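Local coordinates for probable polyketide synthase 1 (Dictyostelium discoideum, PDB 2H84), which probably serves as a hybrid type I/III polyketide synthase whose C-terminal type III domain, the part modelled here, extends and cyclises acyl chains, yielding acylpyrones in vitro, at residues Ile37-Phe41 against Asn74-Phe78; Lys50-Phe55 against Met200-Ser204; Arg63-Tyr69 against Val186-Phe191; Asn88-Lys92 against Thr124-Ile129; His298-Lys302 against Val325-Asn331. All coordinates share one frame; numbering follows the deposited sequence.

Overall arrangement
From the N terminus, residues 37-41, 50-55 and 63-69 come first, each waiting for a later partner. Contact 1 closes soonest, when the loop at 74-78 returns to helix 30-40; it crosses contacts 2 and 3, whose first segments lie inside its loop. Contact 4 then joins helix 84-110 to the loop after strand 119-124. Contact 3 encloses contact 4 by pairing two loops, and contact 2 encloses both by setting helix 45-56 against helix 197-205. Contact 5 follows in series in the C-terminal half, between the loop after outer strand 294-297 and helix 320-329. R63 and H64 of contact 3 touch Y329 of contact 5, so the two halves of the thiolase fold meet there.

Contact 1 of 5, residues Ile37-Phe41 against Asn74-Phe78; sequences ISNDF and NSIKF
F41 CE1 and I76 CD1 meet obliquely, 4.2 Å apart, while the side chains of V51, N48 and M200 also pack on F41. K77 CG lies over one face of the F78 ring, toward its rim. In the carboxylate of D40, OD2 is 3.3 Å from S75 OG, and OD1 is 3.8 Å from K77 CE. This joins the C-terminal end of helix 30-40, in the N-terminal half of a thiolase fold, to the irregular loop that runs from strand 62-63 to helix 84-110. I76 carries the apolar part of the contact. With CG1 anti to the backbone N (chi1 -166°), its longer branch reaches I37 and F41, CD1 to CD1 being 4.0 Å for the isoleucine pair, while its short branch turns to D40. K77 lays its CB against the backbone O of D40; its chain bends at chi3 and chi4, and K77 NZ ends 4.7 Å from D40 OD1, opposite charges near but not in contact. Without the D40 carboxylate, as with an alanine here, K77 would probably lose its nearby negative charge and a gap would open beside S75 OG. The methyl CG2 of I76 rests 4.0 Å from D40 CB.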
# COMPACT_ATOMS: atom_id res chain seq x y z
N ILE A 37 -16.09 28.53 6.32
CA ILE A 37 -14.72 28.54 5.84
C ILE A 37 -14.34 29.71 4.94
O ILE A 37 -13.21 30.18 5.01
CB ILE A 37 -14.30 27.18 5.22
CG1 ILE A 37 -13.94 27.32 3.78
CG2 ILE A 37 -15.35 26.26 5.17
CD1 ILE A 37 -13.13 26.16 3.37
N SER A 38 -15.27 30.21 4.14
CA SER A 38 -14.95 31.35 3.27
C SER A 38 -14.59 32.60 4.07
O SER A 38 -13.56 33.22 3.81
CB SER A 38 -16.13 31.67 2.34
OG SER A 38 -17.20 32.29 3.03
N ASN A 39 -15.42 32.97 5.03
CA ASN A 39 -15.15 34.15 5.84
C ASN A 39 -13.90 33.99 6.71
O ASN A 39 -13.25 34.98 7.04
CB ASN A 39 -16.35 34.47 6.73
CG ASN A 39 -17.58 34.85 5.93
OD1 ASN A 39 -17.52 35.73 5.08
ND2 ASN A 39 -18.70 34.18 6.20
N ASP A 40 -13.57 32.76 7.08
CA ASP A 40 -12.40 32.50 7.91
C ASP A 40 -11.11 32.31 7.11
O ASP A 40 -10.02 32.26 7.68
CB ASP A 40 -12.59 31.25 8.78
CG ASP A 40 -13.72 31.39 9.77
OD1 ASP A 40 -13.90 32.49 10.33
OD2 ASP A 40 -14.41 30.39 10.02
N PHE A 41 -11.23 32.21 5.79
CA PHE A 41 -10.07 31.99 4.94
C PHE A 41 -8.97 33.04 5.03
O PHE A 41 -7.79 32.71 4.85
CB PHE A 41 -10.51 31.85 3.48
CG PHE A 41 -9.67 30.89 2.69
CD1 PHE A 41 -9.84 29.52 2.83
CD2 PHE A 41 -8.68 31.36 1.83
CE1 PHE A 41 -9.05 28.63 2.12
CE2 PHE A 41 -7.89 30.47 1.12
CZ PHE A 41 -8.07 29.10 1.27
N ASN A 74 -12.87 24.44 15.20
CA ASN A 74 -12.27 23.85 14.02
C ASN A 74 -12.05 24.84 12.88
O ASN A 74 -11.71 24.42 11.77
CB ASN A 74 -13.15 22.72 13.50
CG ASN A 74 -13.63 21.79 14.59
OD1 ASN A 74 -12.85 21.34 15.43
ND2 ASN A 74 -14.92 21.49 14.58
N SER A 75 -12.24 26.13 13.13
CA SER A 75 -12.07 27.13 12.09
C SER A 75 -10.84 26.81 11.28
O SER A 75 -9.84 26.35 11.83
CB SER A 75 -11.91 28.52 12.69
OG SER A 75 -11.68 29.47 11.66
N ILE A 76 -10.90 27.06 9.98
CA ILE A 76 -9.78 26.77 9.09
C ILE A 76 -8.63 27.73 9.32
O ILE A 76 -7.49 27.44 8.97
CB ILE A 76 -10.23 26.84 7.61
CG1 ILE A 76 -9.17 26.22 6.69
CG2 ILE A 76 -10.46 28.28 7.22
CD1 ILE A 76 -9.67 25.99 5.29
N LYS A 77 -8.92 28.88 9.94
CA LYS A 77 -7.88 29.87 10.20
C LYS A 77 -6.94 29.44 11.31
O LYS A 77 -5.98 30.15 11.61
CB LYS A 77 -8.49 31.23 10.56
CG LYS A 77 -9.20 31.26 11.89
CD LYS A 77 -9.33 32.68 12.41
CE LYS A 77 -10.78 33.13 12.49
NZ LYS A 77 -11.06 33.87 13.77
N PHE A 78 -7.21 28.29 11.91
CA PHE A 78 -6.36 27.77 12.99
C PHE A 78 -5.47 26.63 12.49
O PHE A 78 -4.49 26.27 13.15
CB PHE A 78 -7.24 27.28 14.14
CG PHE A 78 -7.99 28.38 14.83
CD1 PHE A 78 -9.25 28.13 15.36
CD2 PHE A 78 -7.44 29.65 14.97
CE1 PHE A 78 -9.95 29.13 16.01
CE2 PHE A 78 -8.14 30.67 15.62
CZ PHE A 78 -9.40 30.40 16.15

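Contact 2 of 5, residues Lys50-Phe55 against Met200-Ser204; sequences KVKRIF and MVASS
M200 reaches from helix 197-205 across to helix 45-56, touching K50, V51 and I54. Its CG lies beside the backbone N, chi2 is extended, and chi3 (-88°) bends the end so that SD lies 3.4 Å from V51 CG2 while the methyl CE comes down across the aliphatic chain of K50, near CG and CD. I54 crosses the methionine at about a right angle. Its two branches divide the work: CD1 packs on M200 CB at 3.4 Å, and CG2 turns to the other end of the contact, 3.5 Å from S204 OG. F55 points its first bond along the interface, yet its ring swings in, and S204 CB sits over the centre of one face, 3.8 Å from the centroid and 13° off the normal, a CH-pi contact. S204 OG folds back to V201 O, on a lone pair; S203 OG also bonds back, to M200 O, but from out of the carbonyl plane, both bonds staying inside their own helix. Around the F55 ring also lie I37, Q30 and K34, so a leucine in its place would probably leave S204 CB without an aromatic face and open a gap between three helices. No hydrogen bond crosses the contact. The axes of segments 50-55 and 200-204 pass 9.2 Å apart at a crossing angle of -44°, a largely apolar helix-helix packing in which helices 30-40, 45-56 and 197-205 gather on one flank of the thiolase fold's N-terminal half.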
# COMPACT_ATOMS: atom_id res chain seq x y z
N LYS A 50 -13.66 35.12 -3.32
CA LYS A 50 -13.19 34.14 -4.29
C LYS A 50 -13.46 32.72 -3.78
O LYS A 50 -13.71 31.81 -4.58
CB LYS A 50 -11.70 34.34 -4.54
CG LYS A 50 -11.08 33.36 -5.51
CD LYS A 50 -9.90 33.99 -6.23
CE LYS A 50 -8.98 34.69 -5.26
NZ LYS A 50 -8.01 35.55 -5.95
N VAL A 51 -13.42 32.53 -2.47
CA VAL A 51 -13.69 31.23 -1.88
C VAL A 51 -15.19 31.02 -1.98
O VAL A 51 -15.66 30.02 -2.51
CB VAL A 51 -13.27 31.18 -0.40
CG1 VAL A 51 -13.56 29.81 0.18
CG2 VAL A 51 -11.80 31.48 -0.27
N LYS A 52 -15.94 31.99 -1.47
CA LYS A 52 -17.40 31.94 -1.49
C LYS A 52 -17.89 31.56 -2.88
O LYS A 52 -18.84 30.78 -3.03
CB LYS A 52 -17.95 33.31 -1.11
CG LYS A 52 -19.46 33.43 -1.16
CD LYS A 52 -19.90 34.86 -0.87
CE LYS A 52 -21.42 35.00 -0.95
NZ LYS A 52 -21.86 36.37 -0.59
N ARG A 53 -17.25 32.11 -3.90
CA ARG A 53 -17.61 31.85 -5.29
C ARG A 53 -17.43 30.37 -5.63
O ARG A 53 -18.36 29.70 -6.08
CB ARG A 53 -16.73 32.71 -6.21
CG ARG A 53 -17.50 33.53 -7.22
CD ARG A 53 -18.55 34.35 -6.53
NE ARG A 53 -18.05 35.61 -6.01
CZ ARG A 53 -18.65 36.29 -5.03
NH1 ARG A 53 -19.74 35.85 -4.45
NH2 ARG A 53 -18.22 37.44 -4.63
N ILE A 54 -16.21 29.87 -5.39
CA ILE A 54 -15.86 28.48 -5.64
C ILE A 54 -16.86 27.51 -5.02
O ILE A 54 -17.25 26.54 -5.66
CB ILE A 54 -14.44 28.18 -5.09
CG1 ILE A 54 -13.40 28.79 -6.02
CG2 ILE A 54 -14.23 26.69 -4.93
CD1 ILE A 54 -12.00 28.72 -5.48
N PHE A 55 -17.27 27.77 -3.78
CA PHE A 55 -18.24 26.90 -3.13
C PHE A 55 -19.53 26.89 -3.92
O PHE A 55 -20.04 25.83 -4.29
CB PHE A 55 -18.52 27.38 -1.70
CG PHE A 55 -17.55 26.84 -0.69
CD1 PHE A 55 -16.22 27.24 -0.71
CD2 PHE A 55 -17.95 25.87 0.23
CE1 PHE A 55 -15.31 26.70 0.19
CE2 PHE A 55 -17.04 25.32 1.12
CZ PHE A 55 -15.72 25.72 1.10
N MET A 200 -8.34 26.49 -2.18
CA MET A 200 -9.74 26.87 -1.99
C MET A 200 -10.66 25.77 -2.53
O MET A 200 -11.61 25.36 -1.85
CB MET A 200 -10.04 28.19 -2.73
CG MET A 200 -9.09 29.32 -2.37
SD MET A 200 -9.65 30.97 -2.89
CE MET A 200 -9.00 31.08 -4.52
N VAL A 201 -10.37 25.29 -3.74
CA VAL A 201 -11.16 24.23 -4.36
C VAL A 201 -11.22 23.00 -3.47
O VAL A 201 -12.30 22.49 -3.14
CB VAL A 201 -10.56 23.78 -5.73
CG1 VAL A 201 -11.44 22.70 -6.34
CG2 VAL A 201 -10.43 24.97 -6.67
N ALA A 202 -10.03 22.52 -3.09
CA ALA A 202 -9.90 21.34 -2.26
C ALA A 202 -10.76 21.46 -1.02
O ALA A 202 -11.36 20.49 -0.57
CB ALA A 202 -8.45 21.12 -1.89
N SER A 203 -10.83 22.67 -0.47
CA SER A 203 -11.62 22.89 0.74
C SER A 203 -13.11 22.92 0.41
O SER A 203 -13.94 22.94 1.32
CB SER A 203 -11.23 24.20 1.42
OG SER A 203 -11.70 25.33 0.69
N SER A 204 -13.44 22.93 -0.87
CA SER A 204 -14.84 22.97 -1.26
C SER A 204 -15.39 21.63 -1.73
O SER A 204 -16.60 21.41 -1.68
CB SER A 204 -15.06 24.02 -2.36
OG SER A 204 -14.63 23.52 -3.61

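Contact 3 of 5, residues Arg63-Tyr69 against Val186-Phe191; sequences RHLVRDY and VCSLHF
Y69 and F191 make the dense end of this contact. Their rings are close to parallel (23°) yet offset, with little of one over the other and centroids 5.0 Å apart; CE1 of Y69 comes closest, to F191 CD2. The hydroxyl of Y69 donates to the backbone O of S188, which lies in the plane of the ring at its edge. On the other side, the guanidinium of R63 puts its edge to the F191 ring, NH1 being 3.5 Å from CZ, while its main grip is on F206 O and S203 O. Both segments are loops of the thiolase fold: 186-191 leaves strand 178-185 of the central mixed sheet, and 63-69 runs on from the short strand 62-63. Between them S188 packs CB on L65 and takes the N-H of R67 at OG, 3.3 Å and fairly straight at 157°, although its stronger partner is D208. V66 CG2 rests on V186 CG1 at 3.8 Å. Toward R67 the fit thins out: its CB comes no nearer than 4.5 Å to L189 CD2. R67 runs extended from CG to NE, past S188 to N74, S75 and E82, and is linked to L189 by a water that accepts from R67 NH1 (2.9 Å) and donates to L189 O (3.2 Å).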
# COMPACT_ATOMS: atom_id res chain seq x y z
N ARG A 63 -21.69 17.41 2.68
CA ARG A 63 -20.46 16.65 2.88
C ARG A 63 -20.40 16.21 4.34
O ARG A 63 -20.96 16.87 5.22
CB ARG A 63 -19.23 17.51 2.57
CG ARG A 63 -18.87 17.60 1.10
CD ARG A 63 -17.55 18.32 0.92
NE ARG A 63 -17.63 19.73 1.30
CZ ARG A 63 -16.58 20.48 1.65
NH1 ARG A 63 -15.37 19.95 1.67
NH2 ARG A 63 -16.75 21.75 1.96
N HIS A 64 -19.74 15.08 4.58
CA HIS A 64 -19.57 14.57 5.94
C HIS A 64 -18.10 14.81 6.30
O HIS A 64 -17.19 14.44 5.55
CB HIS A 64 -19.91 13.08 5.98
CG HIS A 64 -21.35 12.80 5.72
ND1 HIS A 64 -22.27 12.61 6.74
CD2 HIS A 64 -22.05 12.72 4.57
CE1 HIS A 64 -23.47 12.43 6.22
NE2 HIS A 64 -23.36 12.49 4.90
N LEU A 65 -17.87 15.45 7.44
CA LEU A 65 -16.50 15.78 7.82
C LEU A 65 -16.16 15.46 9.26
O LEU A 65 -16.91 15.81 10.16
CB LEU A 65 -16.25 17.27 7.58
CG LEU A 65 -16.72 17.88 6.26
CD1 LEU A 65 -16.63 19.38 6.36
CD2 LEU A 65 -15.88 17.37 5.12
N VAL A 66 -15.01 14.81 9.47
CA VAL A 66 -14.56 14.49 10.81
C VAL A 66 -14.31 15.85 11.46
O VAL A 66 -14.50 16.00 12.67
CB VAL A 66 -13.26 13.66 10.77
CG1 VAL A 66 -12.65 13.55 12.17
CG2 VAL A 66 -13.56 12.27 10.24
N ARG A 67 -13.88 16.83 10.67
CA ARG A 67 -13.64 18.17 11.19
C ARG A 67 -14.69 19.11 10.60
O ARG A 67 -14.59 19.53 9.46
CB ARG A 67 -12.25 18.68 10.83
CG ARG A 67 -11.98 20.10 11.33
CD ARG A 67 -10.51 20.49 11.20
NE ARG A 67 -10.28 21.88 11.59
CZ ARG A 67 -9.26 22.27 12.34
NH1 ARG A 67 -8.38 21.38 12.78
NH2 ARG A 67 -9.09 23.54 12.67
N ASP A 68 -15.69 19.44 11.40
CA ASP A 68 -16.77 20.31 10.97
C ASP A 68 -16.32 21.76 11.10
O ASP A 68 -16.39 22.35 12.17
CB ASP A 68 -18.02 20.06 11.83
CG ASP A 68 -19.22 20.86 11.37
OD1 ASP A 68 -20.34 20.63 11.87
OD2 ASP A 68 -19.07 21.73 10.50
N TYR A 69 -15.86 22.32 9.99
CA TYR A 69 -15.37 23.68 9.99
C TYR A 69 -16.38 24.75 10.39
O TYR A 69 -16.00 25.89 10.67
CB TYR A 69 -14.75 24.00 8.63
CG TYR A 69 -13.42 23.30 8.42
CD1 TYR A 69 -13.37 21.96 8.05
CD2 TYR A 69 -12.22 23.97 8.67
CE1 TYR A 69 -12.15 21.31 7.93
CE2 TYR A 69 -11.00 23.33 8.55
CZ TYR A 69 -10.97 22.00 8.18
OH TYR A 69 -9.75 21.36 8.09
N VAL A 186 -9.83 10.33 5.06
CA VAL A 186 -10.27 11.49 5.82
C VAL A 186 -9.49 12.71 5.37
O VAL A 186 -8.33 12.90 5.74
CB VAL A 186 -10.08 11.28 7.34
CG1 VAL A 186 -10.46 12.55 8.09
CG2 VAL A 186 -10.93 10.13 7.81
N CYS A 187 -10.14 13.54 4.57
CA CYS A 187 -9.53 14.75 4.01
C CYS A 187 -9.75 16.03 4.79
O CYS A 187 -8.89 16.91 4.77
CB CYS A 187 -10.04 14.97 2.60
SG CYS A 187 -10.05 13.50 1.59
N SER A 188 -10.90 16.16 5.43
CA SER A 188 -11.23 17.38 6.17
C SER A 188 -10.14 17.80 7.14
O SER A 188 -9.99 18.98 7.43
CB SER A 188 -12.54 17.19 6.93
OG SER A 188 -12.47 16.09 7.80
N LEU A 189 -9.37 16.83 7.63
CA LEU A 189 -8.30 17.13 8.56
C LEU A 189 -7.20 17.93 7.90
O LEU A 189 -6.43 18.61 8.59
CB LEU A 189 -7.68 15.83 9.08
CG LEU A 189 -8.54 15.00 10.01
CD1 LEU A 189 -7.82 13.70 10.36
CD2 LEU A 189 -8.84 15.82 11.26
N HIS A 190 -7.13 17.88 6.58
CA HIS A 190 -6.05 18.54 5.87
C HIS A 190 -6.30 19.83 5.11
O HIS A 190 -5.39 20.31 4.43
CB HIS A 190 -5.40 17.51 4.94
CG HIS A 190 -5.18 16.19 5.59
ND1 HIS A 190 -4.31 16.01 6.65
CD2 HIS A 190 -5.72 14.97 5.34
CE1 HIS A 190 -4.33 14.75 7.03
NE2 HIS A 190 -5.17 14.09 6.25
N PHE A 191 -7.49 20.41 5.21
CA PHE A 191 -7.74 21.67 4.49
C PHE A 191 -6.70 22.73 4.81
O PHE A 191 -6.20 22.82 5.93
CB PHE A 191 -9.13 22.21 4.82
CG PHE A 191 -10.25 21.34 4.35
CD1 PHE A 191 -10.00 20.26 3.51
CD2 PHE A 191 -11.55 21.60 4.74
CE1 PHE A 191 -11.04 19.45 3.07
CE2 PHE A 191 -12.61 20.80 4.30
CZ PHE A 191 -12.35 19.71 3.47
O HOH W 1 -7.52 18.89 11.57

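Contact 4 of 5, residues Asn88-Lys92 against Thr124-Ile129; sequences NNQFK and TSTGII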
# COMPACT_ATOMS: atom_id res chain seq x y z
N ASN A 88 -2.45 13.59 11.79
CA ASN A 88 -2.26 12.16 11.66
C ASN A 88 -2.65 11.42 12.93
O ASN A 88 -3.15 10.30 12.87
CB ASN A 88 -0.81 11.84 11.30
CG ASN A 88 -0.63 10.40 10.86
OD1 ASN A 88 -1.19 9.97 9.85
ND2 ASN A 88 0.15 9.64 11.63
N ASN A 89 -2.40 12.03 14.08
CA ASN A 89 -2.77 11.41 15.34
C ASN A 89 -4.30 11.38 15.38
O ASN A 89 -4.91 10.39 15.79
CB ASN A 89 -2.20 12.17 16.53
CG ASN A 89 -0.88 11.59 17.00
OD1 ASN A 89 -0.33 10.70 16.36
ND2 ASN A 89 -0.37 12.09 18.12
N GLN A 90 -4.92 12.48 14.94
CA GLN A 90 -6.37 12.57 14.90
C GLN A 90 -6.90 11.50 13.95
O GLN A 90 -7.84 10.79 14.27
CB GLN A 90 -6.81 13.96 14.41
CG GLN A 90 -8.28 14.05 13.99
CD GLN A 90 -9.27 13.94 15.15
OE1 GLN A 90 -10.48 13.78 14.93
NE2 GLN A 90 -8.77 14.02 16.37
N PHE A 91 -6.27 11.40 12.77
CA PHE A 91 -6.63 10.41 11.75
C PHE A 91 -6.66 9.02 12.38
O PHE A 91 -7.69 8.34 12.38
CB PHE A 91 -5.60 10.48 10.62
CG PHE A 91 -5.81 9.46 9.51
CD1 PHE A 91 -5.08 8.28 9.49
CD2 PHE A 91 -6.71 9.71 8.47
CE1 PHE A 91 -5.22 7.38 8.44
CE2 PHE A 91 -6.85 8.81 7.42
CZ PHE A 91 -6.11 7.64 7.41
N LYS A 92 -5.51 8.61 12.92
CA LYS A 92 -5.36 7.32 13.58
C LYS A 92 -6.50 7.08 14.57
O LYS A 92 -7.04 5.98 14.68
CB LYS A 92 -4.01 7.31 14.33
CG LYS A 92 -3.15 6.08 14.06
CD LYS A 92 -1.74 6.48 13.70
CE LYS A 92 -1.04 7.18 14.86
NZ LYS A 92 0.33 7.62 14.49
N THR A 124 -6.08 3.47 1.74
CA THR A 124 -6.11 4.86 2.17
C THR A 124 -4.85 5.59 1.73
O THR A 124 -3.84 4.95 1.42
CB THR A 124 -6.20 5.00 3.70
OG1 THR A 124 -6.35 6.39 4.04
CG2 THR A 124 -4.94 4.46 4.37
N SER A 125 -4.91 6.93 1.70
CA SER A 125 -3.77 7.77 1.33
C SER A 125 -3.86 9.08 2.07
O SER A 125 -3.08 10.00 1.82
CB SER A 125 -3.77 8.04 -0.17
OG SER A 125 -3.77 6.82 -0.90
N THR A 126 -4.81 9.19 2.99
CA THR A 126 -4.99 10.41 3.77
C THR A 126 -4.40 10.34 5.17
O THR A 126 -4.60 11.24 5.97
CB THR A 126 -6.48 10.78 3.89
OG1 THR A 126 -7.28 9.60 4.04
CG2 THR A 126 -6.93 11.54 2.66
N GLY A 127 -3.66 9.28 5.47
CA GLY A 127 -3.05 9.16 6.78
C GLY A 127 -2.24 7.88 6.87
O GLY A 127 -2.48 6.95 6.11
N ILE A 128 -1.29 7.82 7.80
CA ILE A 128 -0.45 6.64 7.96
C ILE A 128 -0.67 5.94 9.30
O ILE A 128 -0.39 6.51 10.35
CB ILE A 128 1.05 7.02 7.85
CG1 ILE A 128 1.30 7.76 6.54
CG2 ILE A 128 1.91 5.77 7.93
CD1 ILE A 128 0.94 6.96 5.29
N ILE A 129 -1.17 4.71 9.24
CA ILE A 129 -1.43 3.92 10.43
C ILE A 129 -0.68 2.60 10.37
O ILE A 129 -0.88 1.79 9.46
CB ILE A 129 -2.91 3.58 10.58
CG1 ILE A 129 -3.74 4.85 10.66
CG2 ILE A 129 -3.12 2.75 11.83
CD1 ILE A 129 -5.22 4.58 10.88
O HOH W 2 -2.88 12.24 8.27
O HOH W 3 2.02 6.80 12.14
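N88 opens the contact by gripping the backbone of I128. With CG anti to the backbone N (chi1 -168°), its amide reaches over to the loop, and OD1 takes the N-H of I128 at 3.0 Å, in the carbonyl plane and nearly straight at 167°. ND2 of the same amide gives a weak bond to I128 O, so one asparagine meets both polar groups of that residue. A water adds to this, donating to N88 OD1 and to T126 O.

Three residues on, F91 lays its ring flat against the chain at G127. The CA of G127 stands over one face, 3.4 Å from the centroid and 18° off the normal, a CH-pi contact, with T126 O above the same face nearer the rim. A CB at G127 would clash with F91 CD1, so the absence of a side chain lets the backbone lie against the ring. The ring's edge meets I129 CG1 (3.7 Å from CE1) and T124 OG1 (3.6 Å from CZ).

K92 runs past I129 in the opposite direction, CG 3.7 Å from CG1. Its ammonium is salt-bridged to D247 of the second subunit and also gives a hydrogen bond to a water that donates to I128 O.

Here helix 84-110 covers the loop that leaves strand 119-124 for helix 133-141. T126 is bonded by V186 N at OG1 and by H190 NE2 at O, both after strand 178-185, while I128 packs on L154 of the second subunit at the dimer interface.

Contact 5 of 5, residues His298-Lys302 against Val325-Asn331; sequences HTGGK and VYHAYGN
The first torsions of T299 and Y326 bring their side chains together. At chi1 58° the hydroxyl of T299 sits between the backbone N and the carbonyl carbon, aimed at G330, and CG2 is left pointing at Y326 CB, 3.4 Å away. Y326 has CG anti to the backbone N (chi1 176°), which carries the ring along the 299-302 backbone: T299 O lies at its edge, G301 CA is 3.5 Å from CE2, and OH ends beside K302. T299 OG1 donates to G330 O at 2.8 Å, tilted out of the carbonyl plane, just where the chain leaves helix 320-329 with positive phi. T299 is also the centre of an inverse gamma turn, closed by G300 N to H298 O. This is the turn between strand 294-297, at the edge of the central sheet, and helix 302-311, with G301 at the N-cap. It carries H298 to C157, the predicted active-site cysteine, and next to N331, consistent with the Cys-His-Asn catalytic triad of chalcone synthases. The amide group of N331 lies beside the imidazole of H298, the two planes steeply inclined, and N331 CB touches T299 O at 3.3 Å. At the other end K302 N gives a weak bond to Y326 OH, 3.2 Å and bent to 126°; that hydroxyl has its stronger partner in S58 O, while V340 of helix 335-345 packs against T299 and V325.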
# COMPACT_ATOMS: atom_id res chain seq x y z
N HIS A 298 -15.93 8.14 -10.36
CA HIS A 298 -15.39 8.65 -9.10
C HIS A 298 -15.79 10.12 -9.04
O HIS A 298 -15.45 10.90 -9.93
CB HIS A 298 -13.86 8.52 -9.12
CG HIS A 298 -13.17 9.47 -8.19
ND1 HIS A 298 -13.36 9.44 -6.83
CD2 HIS A 298 -12.32 10.49 -8.43
CE1 HIS A 298 -12.65 10.40 -6.27
NE2 HIS A 298 -12.01 11.06 -7.22
N THR A 299 -16.52 10.50 -8.00
CA THR A 299 -16.97 11.87 -7.86
C THR A 299 -15.87 12.87 -7.48
O THR A 299 -15.89 13.47 -6.40
CB THR A 299 -18.09 11.97 -6.81
OG1 THR A 299 -17.63 11.45 -5.56
CG2 THR A 299 -19.26 11.14 -7.25
N GLY A 300 -14.91 13.06 -8.38
CA GLY A 300 -13.81 13.97 -8.11
C GLY A 300 -14.13 15.45 -8.06
O GLY A 300 -13.52 16.20 -7.27
N GLY A 301 -15.05 15.89 -8.91
CA GLY A 301 -15.43 17.30 -8.96
C GLY A 301 -16.36 17.56 -10.12
O GLY A 301 -16.44 16.73 -11.01
N LYS A 302 -17.07 18.68 -10.11
CA LYS A 302 -18.01 19.00 -11.18
C LYS A 302 -17.36 19.20 -12.56
O LYS A 302 -17.87 18.69 -13.57
CB LYS A 302 -18.85 20.23 -10.82
CG LYS A 302 -18.06 21.43 -10.31
CD LYS A 302 -17.90 22.51 -11.36
CE LYS A 302 -17.11 23.70 -10.80
NZ LYS A 302 -15.72 23.33 -10.36
N VAL A 325 -24.37 10.86 -5.66
CA VAL A 325 -23.28 10.66 -4.71
C VAL A 325 -22.46 11.94 -4.56
O VAL A 325 -22.19 12.38 -3.44
CB VAL A 325 -22.33 9.56 -5.17
CG1 VAL A 325 -21.17 9.43 -4.21
CG2 VAL A 325 -23.09 8.25 -5.27
N TYR A 326 -22.08 12.54 -5.68
CA TYR A 326 -21.29 13.76 -5.63
C TYR A 326 -22.03 14.91 -4.95
O TYR A 326 -21.43 15.65 -4.17
CB TYR A 326 -20.85 14.18 -7.05
CG TYR A 326 -20.09 15.50 -7.10
CD1 TYR A 326 -20.73 16.67 -7.54
CD2 TYR A 326 -18.76 15.59 -6.68
CE1 TYR A 326 -20.06 17.90 -7.56
CE2 TYR A 326 -18.08 16.81 -6.68
CZ TYR A 326 -18.73 17.97 -7.12
OH TYR A 326 -18.07 19.18 -7.13
N HIS A 327 -23.33 15.05 -5.21
CA HIS A 327 -24.10 16.13 -4.60
C HIS A 327 -24.20 16.01 -3.09
O HIS A 327 -24.17 17.02 -2.38
CB HIS A 327 -25.52 16.20 -5.17
CG HIS A 327 -25.59 16.66 -6.59
ND1 HIS A 327 -24.79 17.67 -7.08
CD2 HIS A 327 -26.38 16.27 -7.62
CE1 HIS A 327 -25.08 17.88 -8.35
NE2 HIS A 327 -26.05 17.05 -8.70
N ALA A 328 -24.30 14.78 -2.60
CA ALA A 328 -24.46 14.51 -1.17
C ALA A 328 -23.21 14.15 -0.36
O ALA A 328 -23.27 14.07 0.86
CB ALA A 328 -25.51 13.44 -0.98
N TYR A 329 -22.09 13.92 -1.03
CA TYR A 329 -20.87 13.54 -0.32
C TYR A 329 -19.62 14.27 -0.79
O TYR A 329 -18.66 14.42 -0.03
CB TYR A 329 -20.62 12.04 -0.45
CG TYR A 329 -21.71 11.17 0.14
CD1 TYR A 329 -21.84 11.04 1.51
CD2 TYR A 329 -22.61 10.50 -0.68
CE1 TYR A 329 -22.84 10.26 2.06
CE2 TYR A 329 -23.62 9.72 -0.15
CZ TYR A 329 -23.73 9.60 1.22
OH TYR A 329 -24.74 8.84 1.76
N GLY A 330 -19.63 14.70 -2.05
CA GLY A 330 -18.47 15.36 -2.60
C GLY A 330 -17.41 14.35 -3.00
O GLY A 330 -17.74 13.24 -3.44
N ASN A 331 -16.15 14.72 -2.84
CA ASN A 331 -15.05 13.82 -3.20
C ASN A 331 -14.42 13.19 -1.95
O ASN A 331 -13.73 13.87 -1.21
CB ASN A 331 -13.99 14.59 -3.97
CG ASN A 331 -12.85 13.71 -4.41
OD1 ASN A 331 -11.88 14.17 -4.99
ND2 ASN A 331 -12.97 12.41 -4.13